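Local atomic coordinates of putative polysaccharide deacetylase (Bdellovibrio bacteriovorus HD100, PDB entry 5JP6), a protein that probably removes acetyl groups from peptidoglycan as a zinc-binding carbohydrate esterase of family 4. Residues A134-D148 with L182-A196. The protein carries 1 engineered substitution. Residues are numbered along the deposited sequence; the frame is centred on the assembly and turned at random.
Sequences ALKAVQSRNSFRFPD and LYTDAILRALKEVNA
Glu-193, near the C-terminal end of helix 183-193, grips the loop at Ser-140 with both carboxylate oxygens. OE2 takes the backbone N of Ser-140 at 2.9 Å on its syn side, while Ser-140 OG donates to OE1 (2.5 Å) from 44° above the carboxylate plane. The hydroxyl also accepts from Asn-142 N, closing an ST turn, and a water joins OE1 to Ala-190 O and to Asn-142 ND2, which also donates to Pro-346 O.

A turn earlier, the guanidinium of Arg-189 is sandwiched between Ala-137 CA and, on the opposite face, Ala-186 CA of its own helix. The bend at chi3 (-76°) helps fold it back, and two waters at its edge link it to Ala-134 O, Leu-182 O and Lys-136 O.

A Schellman motif with Asn-195 as its C-prime residue ends the helix; beside it Phe-146 N bonds to Val-194 O (2.8 Å). Val-194 CG1 sits over one face of the Phe-144 ring, 3.8 Å from the centroid, in a CH-pi contact, and CG2 lies alongside Phe-146 CD2. Asn-195 ND2 spends both N-H groups in its amide plane, on Phe-146 O (2.8 Å) and Asp-148 OD1 (3.0 Å), and stacks over the centre of one face of the Arg-145 guanidinium, the planes 19° apart.

At the other end, Leu-135 CD2 meets the edge of the Tyr-183 ring, whose OH bonds to Asn-95. Phe-144 also stacks on Tyr-353 of helix 339-354. Arriving after helix 110-126, the loop packs against that helix and runs along helix 183-193, the beta-alpha-beta crossover between parallel strands 170-176 and 199-202, before entering strand 150-153.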
loop_
_atom_site.group_PDB
_atom_site.type_symbol
_atom_site.label_atom_id
_atom_site.label_comp_id
_atom_site.label_asym_id
_atom_site.label_seq_id
_atom_site.Cartn_x
_atom_site.Cartn_y
_atom_site.Cartn_z
ATOM N N ALA A 134 2.868 -0.066 -13.989
ATOM C CA ALA A 134 2.701 0.835 -12.873
ATOM C C ALA A 134 3.049 2.275 -13.180
ATOM O O ALA A 134 2.718 3.144 -12.394
ATOM C CB ALA A 134 3.527 0.385 -11.697
ATOM N N LEU A 135 3.790 2.519 -14.262
ATOM C CA LEU A 135 4.399 3.821 -14.510
ATOM C C LEU A 135 3.685 4.630 -15.583
ATOM O O LEU A 135 3.920 5.854 -15.718
ATOM C CB LEU A 135 5.862 3.713 -14.916
ATOM C CG LEU A 135 6.746 2.892 -14.063
ATOM C CD1 LEU A 135 8.166 2.985 -14.601
ATOM C CD2 LEU A 135 6.659 3.322 -12.602
ATOM N N LYS A 136 2.916 3.950 -16.428
ATOM C CA LYS A 136 2.261 4.645 -17.524
ATOM C C LYS A 136 0.907 4.075 -17.788
ATOM O O LYS A 136 0.597 2.958 -17.362
ATOM C CB LYS A 136 3.083 4.584 -18.782
ATOM C CG LYS A 136 3.150 3.223 -19.429
ATOM C CD LYS A 136 3.934 3.299 -20.759
ATOM C CE LYS A 136 5.331 2.725 -20.591
ATOM N NZ LYS A 136 6.164 3.519 -19.648
ATOM N N ALA A 137 0.103 4.891 -18.483
ATOM C CA ALA A 137 -1.328 4.659 -18.591
ATOM C C ALA A 137 -1.572 3.702 -19.712
ATOM O O ALA A 137 -1.373 4.029 -20.888
ATOM C CB ALA A 137 -2.097 5.967 -18.793
ATOM N N VAL A 138 -1.920 2.486 -19.342
ATOM C CA VAL A 138 -2.211 1.465 -20.303
ATOM C C VAL A 138 -3.619 0.992 -20.018
ATOM O O VAL A 138 -4.078 0.912 -18.835
ATOM C CB VAL A 138 -1.158 0.320 -20.326
ATOM C CG1 VAL A 138 0.210 0.918 -20.585
ATOM C CG2 VAL A 138 -1.154 -0.509 -19.038
ATOM N N GLN A 139 -4.315 0.771 -21.130
ATOM C CA GLN A 139 -5.596 0.097 -21.145
ATOM C C GLN A 139 -5.250 -1.378 -21.322
ATOM O O GLN A 139 -4.704 -1.833 -22.349
ATOM C CB GLN A 139 -6.542 0.618 -22.241
ATOM C CG GLN A 139 -7.870 -0.146 -22.316
ATOM C CD GLN A 139 -8.724 0.265 -23.501
ATOM O OE1 GLN A 139 -9.120 -0.562 -24.328
ATOM N NE2 GLN A 139 -9.000 1.550 -23.598
ATOM N N SER A 140 -5.553 -2.120 -20.300
ATOM C CA SER A 140 -5.280 -3.572 -20.337
ATOM C C SER A 140 -6.262 -4.210 -21.304
ATOM O O SER A 140 -7.190 -3.569 -21.828
ATOM C CB SER A 140 -5.409 -4.214 -18.955
ATOM O OG SER A 140 -6.723 -4.376 -18.635
ATOM N N ARG A 141 -6.047 -5.506 -21.519
ATOM C CA ARG A 141 -6.905 -6.295 -22.369
ATOM C C ARG A 141 -8.238 -6.629 -21.742
ATOM O O ARG A 141 -9.064 -7.244 -22.391
ATOM C CB ARG A 141 -6.175 -7.604 -22.717
ATOM C CG ARG A 141 -4.940 -7.383 -23.589
ATOM C CD ARG A 141 -4.149 -8.657 -23.798
ATOM N NE ARG A 141 -2.834 -8.352 -24.370
ATOM C CZ ARG A 141 -1.791 -9.188 -24.421
ATOM N NH1 ARG A 141 -1.866 -10.428 -23.943
ATOM N NH2 ARG A 141 -0.655 -8.781 -24.969
ATOM N N ASN A 142 -8.435 -6.251 -20.467
ATOM C CA ASN A 142 -9.692 -6.593 -19.770
ATOM C C ASN A 142 -10.861 -5.878 -20.371
ATOM O O ASN A 142 -10.862 -4.660 -20.420
ATOM C CB ASN A 142 -9.615 -6.275 -18.272
ATOM C CG ASN A 142 -8.767 -7.238 -17.503
ATOM O OD1 ASN A 142 -8.552 -8.368 -17.941
ATOM N ND2 ASN A 142 -8.330 -6.815 -16.251
ATOM N N SER A 143 -11.867 -6.635 -20.784
ATOM C CA SER A 143 -13.122 -6.050 -21.314
ATOM C C SER A 143 -14.290 -6.836 -20.754
ATOM O O SER A 143 -15.142 -7.344 -21.477
ATOM C CB SER A 143 -13.150 -6.075 -22.822
ATOM O OG SER A 143 -12.706 -7.327 -23.199
ATOM N N PHE A 144 -14.317 -6.911 -19.448
ATOM C CA PHE A 144 -15.453 -7.433 -18.680
ATOM C C PHE A 144 -15.780 -6.395 -17.628
ATOM O O PHE A 144 -14.991 -5.477 -17.393
ATOM C CB PHE A 144 -15.171 -8.804 -18.031
ATOM C CG PHE A 144 -14.111 -8.781 -16.975
ATOM C CD1 PHE A 144 -12.755 -8.972 -17.302
ATOM C CD2 PHE A 144 -14.449 -8.508 -15.658
ATOM C CE1 PHE A 144 -11.777 -8.890 -16.322
ATOM C CE2 PHE A 144 -13.485 -8.481 -14.673
ATOM C CZ PHE A 144 -12.158 -8.677 -14.985
ATOM N N ARG A 145 -16.896 -6.590 -16.956
ATOM C CA ARG A 145 -17.346 -5.646 -15.956
ATOM C C ARG A 145 -17.874 -6.419 -14.747
ATOM O O ARG A 145 -18.806 -7.223 -14.900
ATOM C CB ARG A 145 -18.447 -4.781 -16.553
ATOM C CG ARG A 145 -19.060 -3.747 -15.641
ATOM C CD ARG A 145 -20.154 -2.993 -16.388
ATOM N NE ARG A 145 -20.705 -1.888 -15.608
ATOM C CZ ARG A 145 -21.622 -2.019 -14.644
ATOM N NH1 ARG A 145 -22.098 -3.218 -14.313
ATOM N NH2 ARG A 145 -22.060 -0.940 -13.990
ATOM N N PHE A 146 -17.295 -6.217 -13.571
ATOM C CA PHE A 146 -17.878 -6.736 -12.345
ATOM C C PHE A 146 -19.209 -5.946 -12.131
ATOM O O PHE A 146 -19.278 -4.729 -12.368
ATOM C CB PHE A 146 -16.951 -6.505 -11.116
ATOM C CG PHE A 146 -15.727 -7.398 -11.059
ATOM C CD1 PHE A 146 -15.860 -8.762 -10.770
ATOM C CD2 PHE A 146 -14.427 -6.889 -11.250
ATOM C CE1 PHE A 146 -14.748 -9.571 -10.675
ATOM C CE2 PHE A 146 -13.328 -7.744 -11.164
ATOM C CZ PHE A 146 -13.494 -9.064 -10.884
ATOM N N PRO A 147 -20.260 -6.632 -11.652
ATOM C CA PRO A 147 -21.472 -5.888 -11.265
ATOM C C PRO A 147 -21.230 -4.960 -10.109
ATOM O O PRO A 147 -20.351 -5.202 -9.276
ATOM C CB PRO A 147 -22.462 -6.994 -10.851
ATOM C CG PRO A 147 -21.636 -8.200 -10.557
ATOM C CD PRO A 147 -20.316 -8.065 -11.277
ATOM N N ASP A 148 -22.004 -3.878 -10.026
ATOM C CA ASP A 148 -21.995 -3.123 -8.792
ATOM C C ASP A 148 -22.370 -4.016 -7.603
ATOM O O ASP A 148 -23.301 -4.839 -7.671
ATOM C CB ASP A 148 -23.024 -1.988 -8.843
ATOM C CG ASP A 148 -22.693 -0.900 -9.867
ATOM O OD1 ASP A 148 -21.514 -0.685 -10.208
ATOM O OD2 ASP A 148 -23.667 -0.250 -10.327
ATOM N N LEU A 182 2.710 7.535 -8.541
ATOM C CA LEU A 182 2.531 6.821 -9.793
ATOM C C LEU A 182 1.670 5.582 -9.683
ATOM O O LEU A 182 0.755 5.410 -10.488
ATOM C CB LEU A 182 3.890 6.365 -10.334
ATOM C CG LEU A 182 4.846 7.447 -10.781
ATOM C CD1 LEU A 182 6.232 6.873 -11.113
ATOM C CD2 LEU A 182 4.244 8.181 -11.978
ATOM N N TYR A 183 1.955 4.716 -8.702
ATOM C CA TYR A 183 1.364 3.383 -8.753
ATOM C C TYR A 183 -0.128 3.379 -8.474
ATOM O O TYR A 183 -0.863 2.521 -8.999
ATOM C CB TYR A 183 2.048 2.396 -7.813
ATOM C CG TYR A 183 3.556 2.484 -7.706
ATOM C CD1 TYR A 183 4.389 2.759 -8.794
ATOM C CD2 TYR A 183 4.154 2.208 -6.486
ATOM C CE1 TYR A 183 5.768 2.837 -8.627
ATOM C CE2 TYR A 183 5.519 2.273 -6.312
ATOM C CZ TYR A 183 6.328 2.592 -7.397
ATOM O OH TYR A 183 7.691 2.697 -7.208
ATOM N N THR A 184 -0.570 4.299 -7.636
ATOM C CA THR A 184 -1.962 4.333 -7.276
ATOM C C THR A 184 -2.831 4.589 -8.513
ATOM O O THR A 184 -3.875 3.955 -8.682
ATOM C CB THR A 184 -2.208 5.388 -6.151
ATOM O OG1 THR A 184 -1.483 5.000 -4.991
ATOM C CG2 THR A 184 -3.687 5.483 -5.837
ATOM N N ASP A 185 -2.387 5.511 -9.386
ATOM C CA ASP A 185 -3.134 5.792 -10.609
ATOM C C ASP A 185 -3.210 4.514 -11.475
ATOM O O ASP A 185 -4.216 4.272 -12.106
ATOM C CB ASP A 185 -2.546 6.984 -11.370
ATOM C CG ASP A 185 -2.834 8.296 -10.712
ATOM O OD1 ASP A 185 -4.002 8.550 -10.405
ATOM O OD2 ASP A 185 -1.834 9.059 -10.465
ATOM N N ALA A 186 -2.145 3.714 -11.534
ATOM C CA ALA A 186 -2.208 2.451 -12.291
ATOM C C ALA A 186 -3.267 1.503 -11.691
ATOM O O ALA A 186 -4.038 0.890 -12.412
ATOM C CB ALA A 186 -0.853 1.761 -12.333
ATOM N N ILE A 187 -3.306 1.421 -10.367
ATOM C CA ILE A 187 -4.308 0.620 -9.685
ATOM C C ILE A 187 -5.725 1.173 -10.001
ATOM O O ILE A 187 -6.650 0.405 -10.330
ATOM C CB ILE A 187 -3.971 0.451 -8.190
ATOM C CG1 ILE A 187 -2.790 -0.535 -8.021
ATOM C CG2 ILE A 187 -5.207 0.013 -7.415
ATOM C CD1 ILE A 187 -2.091 -0.458 -6.690
ATOM N N LEU A 188 -5.889 2.494 -9.955
ATOM C CA LEU A 188 -7.180 3.112 -10.293
ATOM C C LEU A 188 -7.615 2.750 -11.711
ATOM O O LEU A 188 -8.779 2.448 -11.949
ATOM C CB LEU A 188 -7.132 4.625 -10.141
ATOM C CG LEU A 188 -6.991 5.167 -8.733
ATOM C CD1 LEU A 188 -6.899 6.677 -8.729
ATOM C CD2 LEU A 188 -8.155 4.730 -7.837
ATOM N N ARG A 189 -6.677 2.803 -12.662
ATOM C CA ARG A 189 -7.022 2.480 -14.057
ATOM C C ARG A 189 -7.502 1.045 -14.156
ATOM O O ARG A 189 -8.502 0.753 -14.806
ATOM C CB ARG A 189 -5.833 2.675 -14.983
ATOM C CG ARG A 189 -5.447 4.127 -15.153
ATOM C CD ARG A 189 -4.419 4.295 -16.233
ATOM N NE ARG A 189 -3.069 3.880 -15.824
ATOM C CZ ARG A 189 -2.167 4.654 -15.218
ATOM N NH1 ARG A 189 -2.459 5.894 -14.869
ATOM N NH2 ARG A 189 -0.966 4.172 -14.935
ATOM N N ALA A 190 -6.800 0.165 -13.470
ATOM C CA ALA A 190 -7.143 -1.267 -13.526
ATOM C C ALA A 190 -8.529 -1.522 -12.924
ATOM O O ALA A 190 -9.350 -2.254 -13.485
ATOM C CB ALA A 190 -6.091 -2.094 -12.816
ATOM N N LEU A 191 -8.796 -0.900 -11.791
ATOM C CA LEU A 191 -10.091 -1.048 -11.140
ATOM C C LEU A 191 -11.208 -0.516 -12.007
ATOM O O LEU A 191 -12.259 -1.152 -12.167
ATOM C CB LEU A 191 -10.084 -0.364 -9.772
ATOM C CG LEU A 191 -9.169 -0.963 -8.709
ATOM C CD1 LEU A 191 -9.034 -0.021 -7.523
ATOM C CD2 LEU A 191 -9.665 -2.310 -8.213
ATOM N N LYS A 192 -11.002 0.683 -12.537
ATOM C CA LYS A 192 -12.040 1.359 -13.285
ATOM C C LYS A 192 -12.430 0.581 -14.547
ATOM O O LYS A 192 -13.621 0.535 -14.917
ATOM C CB LYS A 192 -11.654 2.794 -13.625
ATOM C CG LYS A 192 -12.775 3.582 -14.293
ATOM C CD LYS A 192 -12.379 5.036 -14.506
ATOM C CE LYS A 192 -13.505 5.752 -15.242
ATOM N NZ LYS A 192 -13.145 7.105 -15.747
ATOM N N GLU A 193 -11.433 0.001 -15.232
ATOM C CA GLU A 193 -11.667 -0.754 -16.477
ATOM C C GLU A 193 -12.702 -1.859 -16.313
ATOM O O GLU A 193 -13.385 -2.222 -17.296
ATOM C CB GLU A 193 -10.356 -1.502 -16.940
ATOM C CG GLU A 193 -9.368 -0.641 -17.542
ATOM C CD GLU A 193 -8.054 -1.355 -17.852
ATOM O OE1 GLU A 193 -7.596 -2.428 -17.280
ATOM O OE2 GLU A 193 -7.431 -0.734 -18.651
ATOM N N VAL A 194 -12.762 -2.421 -15.101
ATOM C CA VAL A 194 -13.637 -3.560 -14.833
ATOM C C VAL A 194 -14.747 -3.234 -13.810
ATOM O O VAL A 194 -15.407 -4.138 -13.273
ATOM C CB VAL A 194 -12.810 -4.799 -14.416
ATOM C CG1 VAL A 194 -11.859 -5.200 -15.532
ATOM C CG2 VAL A 194 -12.072 -4.566 -13.088
ATOM N N ASN A 195 -14.938 -1.944 -13.533
ATOM C CA ASN A 195 -15.996 -1.476 -12.609
ATOM C C ASN A 195 -15.816 -1.981 -11.193
ATOM O O ASN A 195 -16.786 -2.131 -10.490
ATOM C CB ASN A 195 -17.382 -1.823 -13.131
ATOM C CG ASN A 195 -18.491 -1.165 -12.355
ATOM O OD1 ASN A 195 -18.436 0.035 -12.087
ATOM N ND2 ASN A 195 -19.501 -1.941 -11.965
ATOM N N ALA A 196 -14.570 -2.219 -10.782
ATOM C CA ALA A 196 -14.291 -2.626 -9.415
ATOM C C ALA A 196 -14.085 -1.416 -8.524
ATOM O O ALA A 196 -13.405 -0.461 -8.912
ATOM C CB ALA A 196 -13.066 -3.522 -9.329
HETATM O O HOH W 1 0.989 5.310 -13.256
HETATM O O HOH W 2 -1.491 1.293 -16.124
HETATM O O HOH W 3 -8.096 -4.159 -15.169
HETATM O O HOH W 4 -18.267 -3.530 -8.805
HETATM O O HOH W 5 -20.731 1.542 -11.786
#